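Molybdopterin adenylyltransferase (Helicobacter pylori, PDB 4XCW) probably transfers an adenylyl group from ATP to molybdopterin, a late step in the making of the molybdenum cofactor. Local coordinates at residues 52-55 against 56-60; 137-140 against 141-145. All blocks are in the same frame, centred on the assembly; numbering follows the deposited sequence.

Overall arrangement
Interactions 1 and 2 are the first turns of two separate helices, 53-66 and 138-148. Both belong to the same molybdopterin-binding fold, a mixed sheet packed between helices. They lie on opposite sides of the chain's centre. Their own centres are 23 Å apart, and their nearest atoms are about 14 Å apart, so they do not touch. Interaction 1 rests on strands 6-13, 42-49 and 71-75 and touches helix 86-93. Interaction 2 packs on helix 25-37 and strand 129-134. In each, an acidic and a basic side chain pair one turn apart on the outer face. No other subunit of the trimer touches either contact.

Interaction 1: 52-55 against 56-60; sequences ERDL and IEKSL
D54 and K58 lie one turn apart on the outer face of helix 53-66, and their side chains slant across one another. The carboxylate meets the far end of the lysine. D54 OD2 is 3.2 Å from K58 CE and makes a longer salt bridge to K58 NZ at 3.5 Å. The D54 carboxylate is thrown out beside its own carbonyl carbon, with CG opposite the backbone N (chi1 -168°). K58 comes back to meet it with an extended chain, and its CG passes 3.3 Å from D54 O.

R53 and E57 form a second oppositely charged pair. A salt bridge is modelled from R53 NH1 to E57 OE2, but the atoms are too close and its exact geometry is doubtful. The E57 side chain crosses that of D54 at about a right angle, with E57 OE1 4.1 Å from D54 OD1. K58, and perhaps R53, would be expected to ease this like-charge approach.

The segment is the N-terminal turn of a helix that packs on the parallel part of the sheet. E52 is the N-cap residue, and its carboxylate turns away to a salt bridge with R83. Its carbonyl O accepts the first helical bond, from I56 N at 3.1 Å. I56 CG1 packs 3.4 Å from the same oxygen. The I56 side chain is buried against L11, A13 and V49 of the strands and A89 of helix 86-93. S59 N bonds to L55 O at 3.0 Å. In one of its two conformers, S59 OG bonds to E47, which is less certain.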
loop_
_atom_site.group_PDB
_atom_site.type_symbol
_atom_site.label_atom_id
_atom_site.label_comp_id
_atom_site.label_asym_id
_atom_site.label_seq_id
_atom_site.Cartn_x
_atom_site.Cartn_y
_atom_site.Cartn_z
ATOM N N GLU B 52 -21.701 -11.731 3.504
ATOM C CA GLU B 52 -22.042 -11.798 2.087
ATOM C C GLU B 52 -21.743 -10.445 1.473
ATOM O O GLU B 52 -22.212 -9.419 1.970
ATOM C CB GLU B 52 -23.513 -12.173 1.877
ATOM C CG GLU B 52 -23.965 -13.413 2.620
ATOM C CD GLU B 52 -23.396 -14.691 2.034
ATOM O OE1 GLU B 52 -22.923 -14.661 0.879
ATOM O OE2 GLU B 52 -23.425 -15.729 2.730
ATOM N N ARG B 53 -20.953 -10.438 0.404
ATOM C CA ARG B 53 -20.449 -9.183 -0.149
ATOM C C ARG B 53 -21.555 -8.193 -0.500
ATOM O O ARG B 53 -21.493 -7.027 -0.102
ATOM C CB ARG B 53 -19.586 -9.441 -1.389
ATOM C CG ARG B 53 -18.882 -8.185 -1.899
ATOM C CD ARG B 53 -18.115 -8.446 -3.183
ATOM N NE ARG B 53 -18.970 -9.011 -4.222
ATOM C CZ ARG B 53 -19.591 -8.297 -5.155
ATOM N NH1 ARG B 53 -19.454 -6.978 -5.188
ATOM N NH2 ARG B 53 -20.351 -8.902 -6.057
ATOM N N ASP B 54 -22.568 -8.639 -1.238
ATOM C CA ASP B 54 -23.590 -7.697 -1.686
ATOM C C ASP B 54 -24.366 -7.111 -0.504
ATOM O O ASP B 54 -24.750 -5.940 -0.525
ATOM C CB ASP B 54 -24.556 -8.352 -2.675
ATOM C CG ASP B 54 -25.444 -7.334 -3.368
ATOM O OD1 ASP B 54 -24.908 -6.316 -3.868
ATOM O OD2 ASP B 54 -26.676 -7.537 -3.390
ATOM N N LEU B 55 -24.578 -7.916 0.531
ATOM C CA LEU B 55 -25.281 -7.441 1.716
ATOM C C LEU B 55 -24.474 -6.378 2.450
ATOM O O LEU B 55 -25.022 -5.385 2.930
ATOM C CB LEU B 55 -25.595 -8.605 2.659
ATOM C CG LEU B 55 -26.792 -9.470 2.271
ATOM C CD1 LEU B 55 -27.037 -10.548 3.318
ATOM C CD2 LEU B 55 -28.024 -8.601 2.080
ATOM N N ILE B 56 -23.167 -6.578 2.541
ATOM C CA ILE B 56 -22.320 -5.580 3.180
ATOM C C ILE B 56 -22.275 -4.292 2.354
ATOM O O ILE B 56 -22.337 -3.192 2.902
ATOM C CB ILE B 56 -20.904 -6.118 3.403
ATOM C CG1 ILE B 56 -20.966 -7.326 4.342
ATOM C CG2 ILE B 56 -19.993 -5.027 3.966
ATOM C CD1 ILE B 56 -19.642 -7.685 4.976
ATOM N N GLU B 57 -22.195 -4.429 1.034
ATOM C CA GLU B 57 -22.216 -3.253 0.162
ATOM C C GLU B 57 -23.505 -2.469 0.360
ATOM O O GLU B 57 -23.484 -1.257 0.540
ATOM C CB GLU B 57 -22.079 -3.653 -1.306
ATOM C CG GLU B 57 -20.736 -4.264 -1.665
ATOM C CD GLU B 57 -20.636 -4.617 -3.133
ATOM O OE1 GLU B 57 -21.475 -4.129 -3.923
ATOM O OE2 GLU B 57 -19.713 -5.378 -3.495
ATOM N N LYS B 58 -24.632 -3.174 0.317
ATOM C CA LYS B 58 -25.931 -2.538 0.492
ATOM C C LYS B 58 -26.048 -1.815 1.825
ATOM O O LYS B 58 -26.612 -0.730 1.897
ATOM C CB LYS B 58 -27.044 -3.575 0.367
ATOM C CG LYS B 58 -27.328 -3.999 -1.061
ATOM C CD LYS B 58 -28.446 -5.022 -1.109
ATOM C CE LYS B 58 -28.854 -5.335 -2.539
ATOM N NZ LYS B 58 -29.889 -6.403 -2.587
ATOM N N SER B 59 -25.520 -2.421 2.882
ATOM C CA SER B 59 -25.557 -1.822 4.214
ATOM C C SER B 59 -24.712 -0.557 4.276
ATOM O O SER B 59 -25.152 0.472 4.785
ATOM C CB SER B 59 -25.075 -2.819 5.269
ATOM O OG SER B 59 -25.128 -2.250 6.567
ATOM N N LEU B 60 -23.488 -0.644 3.762
ATOM C CA LEU B 60 -22.607 0.518 3.705
ATOM C C LEU B 60 -23.268 1.648 2.918
ATOM O O LEU B 60 -23.251 2.807 3.330
ATOM C CB LEU B 60 -21.266 0.155 3.066
ATOM C CG LEU B 60 -20.315 -0.719 3.882
ATOM C CD1 LEU B 60 -19.128 -1.135 3.032
ATOM C CD2 LEU B 60 -19.854 0.028 5.125
#

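Interaction 2: 137-140 against 141-145; sequences KPKS and IRECL
I141 bonds through its backbone N to K137 O at 2.8 Å, and its CG1 lies 3.4 Å from the same oxygen. CG1 sits opposite the carbonyl carbon and beside the backbone N (chi1 -74°), which turns this branch back toward the helix start. The side chain is buried against P135 and against S26 of helix 25-37.

R142 follows. Its N bonds to P138 O at 3.0 Å, and its CG packs 3.5 Å from that oxygen. The chain is extended from CG to NE, and the guanidinium is carried out toward helix 25-37, where NH2 makes a salt bridge to E32.

These bonds form the opening turn of helix 138-148, which follows strand 129-134 in the molybdopterin-binding fold. K137 is the N-cap residue. P138 takes the first helical position, where the lack of an N-H costs no helical bond.

E143 carries the main side-chain contact. Its OE2 accepts a hydrogen bond from K139 NZ at 2.8 Å, within a salt bridge. The ammonium comes in on the syn side of the carboxylate, 29° out of its plane. The two chains slant across each other. K139 runs straight as far as CE and then bends at its last torsion (chi4 -66°), which swings NZ toward E143. The second oxygen, E143 OE1, lies 3.3 Å from K139 O, two acceptors that cannot bond to each other.

C144 N bonds to S140 O at 2.9 Å, and C144 CB packs 3.3 Å from that oxygen. Its side chain touches P135 and L134.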
loop_
_atom_site.group_PDB
_atom_site.type_symbol
_atom_site.label_atom_id
_atom_site.label_comp_id
_atom_site.label_asym_id
_atom_site.label_seq_id
_atom_site.Cartn_x
_atom_site.Cartn_y
_atom_site.Cartn_z
ATOM N N LYS B 137 -11.591 -7.214 17.820
ATOM C CA LYS B 137 -11.553 -7.301 19.278
ATOM C C LYS B 137 -11.558 -5.914 19.913
ATOM O O LYS B 137 -10.881 -5.008 19.428
ATOM C CB LYS B 137 -10.327 -8.101 19.726
ATOM C CG LYS B 137 -10.448 -9.590 19.432
ATOM C CD LYS B 137 -9.103 -10.256 19.178
ATOM C CE LYS B 137 -8.267 -10.340 20.438
ATOM N NZ LYS B 137 -7.090 -11.231 20.242
ATOM N N PRO B 138 -12.341 -5.741 20.992
ATOM C CA PRO B 138 -12.480 -4.444 21.668
ATOM C C PRO B 138 -11.146 -3.752 21.953
ATOM O O PRO B 138 -11.030 -2.565 21.664
ATOM C CB PRO B 138 -13.196 -4.814 22.965
ATOM C CG PRO B 138 -14.059 -5.966 22.567
ATOM C CD PRO B 138 -13.248 -6.753 21.560
ATOM N N LYS B 139 -10.166 -4.477 22.489
ATOM C CA LYS B 139 -8.858 -3.893 22.780
ATOM C C LYS B 139 -8.180 -3.409 21.502
ATOM O O LYS B 139 -7.628 -2.305 21.464
ATOM C CB LYS B 139 -7.962 -4.902 23.504
ATOM C CG LYS B 139 -6.571 -4.374 23.846
ATOM C CD LYS B 139 -5.820 -5.336 24.759
ATOM C CE LYS B 139 -4.412 -4.842 25.059
ATOM N NZ LYS B 139 -3.547 -4.827 23.847
ATOM N N SER B 140 -8.236 -4.228 20.453
ATOM C CA SER B 140 -7.683 -3.847 19.151
ATOM C C SER B 140 -8.409 -2.646 18.544
ATOM O O SER B 140 -7.789 -1.769 17.926
ATOM C CB SER B 140 -7.745 -5.029 18.179
ATOM O OG SER B 140 -7.025 -6.140 18.683
ATOM N N ILE B 141 -9.729 -2.616 18.702
ATOM C CA ILE B 141 -10.524 -1.500 18.208
ATOM C C ILE B 141 -10.093 -0.192 18.872
ATOM O O ILE B 141 -9.922 0.825 18.199
ATOM C CB ILE B 141 -12.030 -1.743 18.437
ATOM C CG1 ILE B 141 -12.543 -2.793 17.444
ATOM C CG2 ILE B 141 -12.818 -0.435 18.289
ATOM C CD1 ILE B 141 -13.903 -3.386 17.795
ATOM N N ARG B 142 -9.881 -0.226 20.186
ATOM C CA ARG B 142 -9.489 0.985 20.907
ATOM C C ARG B 142 -8.146 1.518 20.427
ATOM O O ARG B 142 -8.009 2.711 20.150
ATOM C CB ARG B 142 -9.442 0.730 22.411
ATOM C CG ARG B 142 -10.814 0.630 23.039
ATOM C CD ARG B 142 -10.745 0.656 24.554
ATOM N NE ARG B 142 -12.070 0.851 25.130
ATOM C CZ ARG B 142 -12.897 -0.138 25.449
ATOM N NH1 ARG B 142 -12.529 -1.399 25.257
ATOM N NH2 ARG B 142 -14.089 0.133 25.963
ATOM N N GLU B 143 -7.161 0.629 20.324
ATOM C CA GLU B 143 -5.829 1.010 19.867
ATOM C C GLU B 143 -5.870 1.554 18.447
ATOM O O GLU B 143 -5.182 2.521 18.123
ATOM C CB GLU B 143 -4.876 -0.181 19.955
ATOM C CG GLU B 143 -4.609 -0.625 21.383
ATOM C CD GLU B 143 -4.132 -2.056 21.478
ATOM O OE1 GLU B 143 -4.448 -2.859 20.575
ATOM O OE2 GLU B 143 -3.443 -2.383 22.460
ATOM N N CYS B 144 -6.685 0.932 17.604
ATOM C CA CYS B 144 -6.829 1.362 16.222
ATOM C C CYS B 144 -7.441 2.760 16.123
ATOM O O CYS B 144 -6.909 3.629 15.433
ATOM C CB CYS B 144 -7.675 0.352 15.451
ATOM S SG CYS B 144 -7.921 0.751 13.717
ATOM N N LEU B 145 -8.547 2.979 16.829
ATOM C CA LEU B 145 -9.226 4.272 16.788
ATOM C C LEU B 145 -8.343 5.369 17.383
ATOM O O LEU B 145 -8.314 6.491 16.883
ATOM C CB LEU B 145 -10.566 4.200 17.526
ATOM C CG LEU B 145 -11.705 3.560 16.731
ATOM C CD1 LEU B 145 -12.917 3.311 17.610
ATOM C CD2 LEU B 145 -12.069 4.429 15.531
#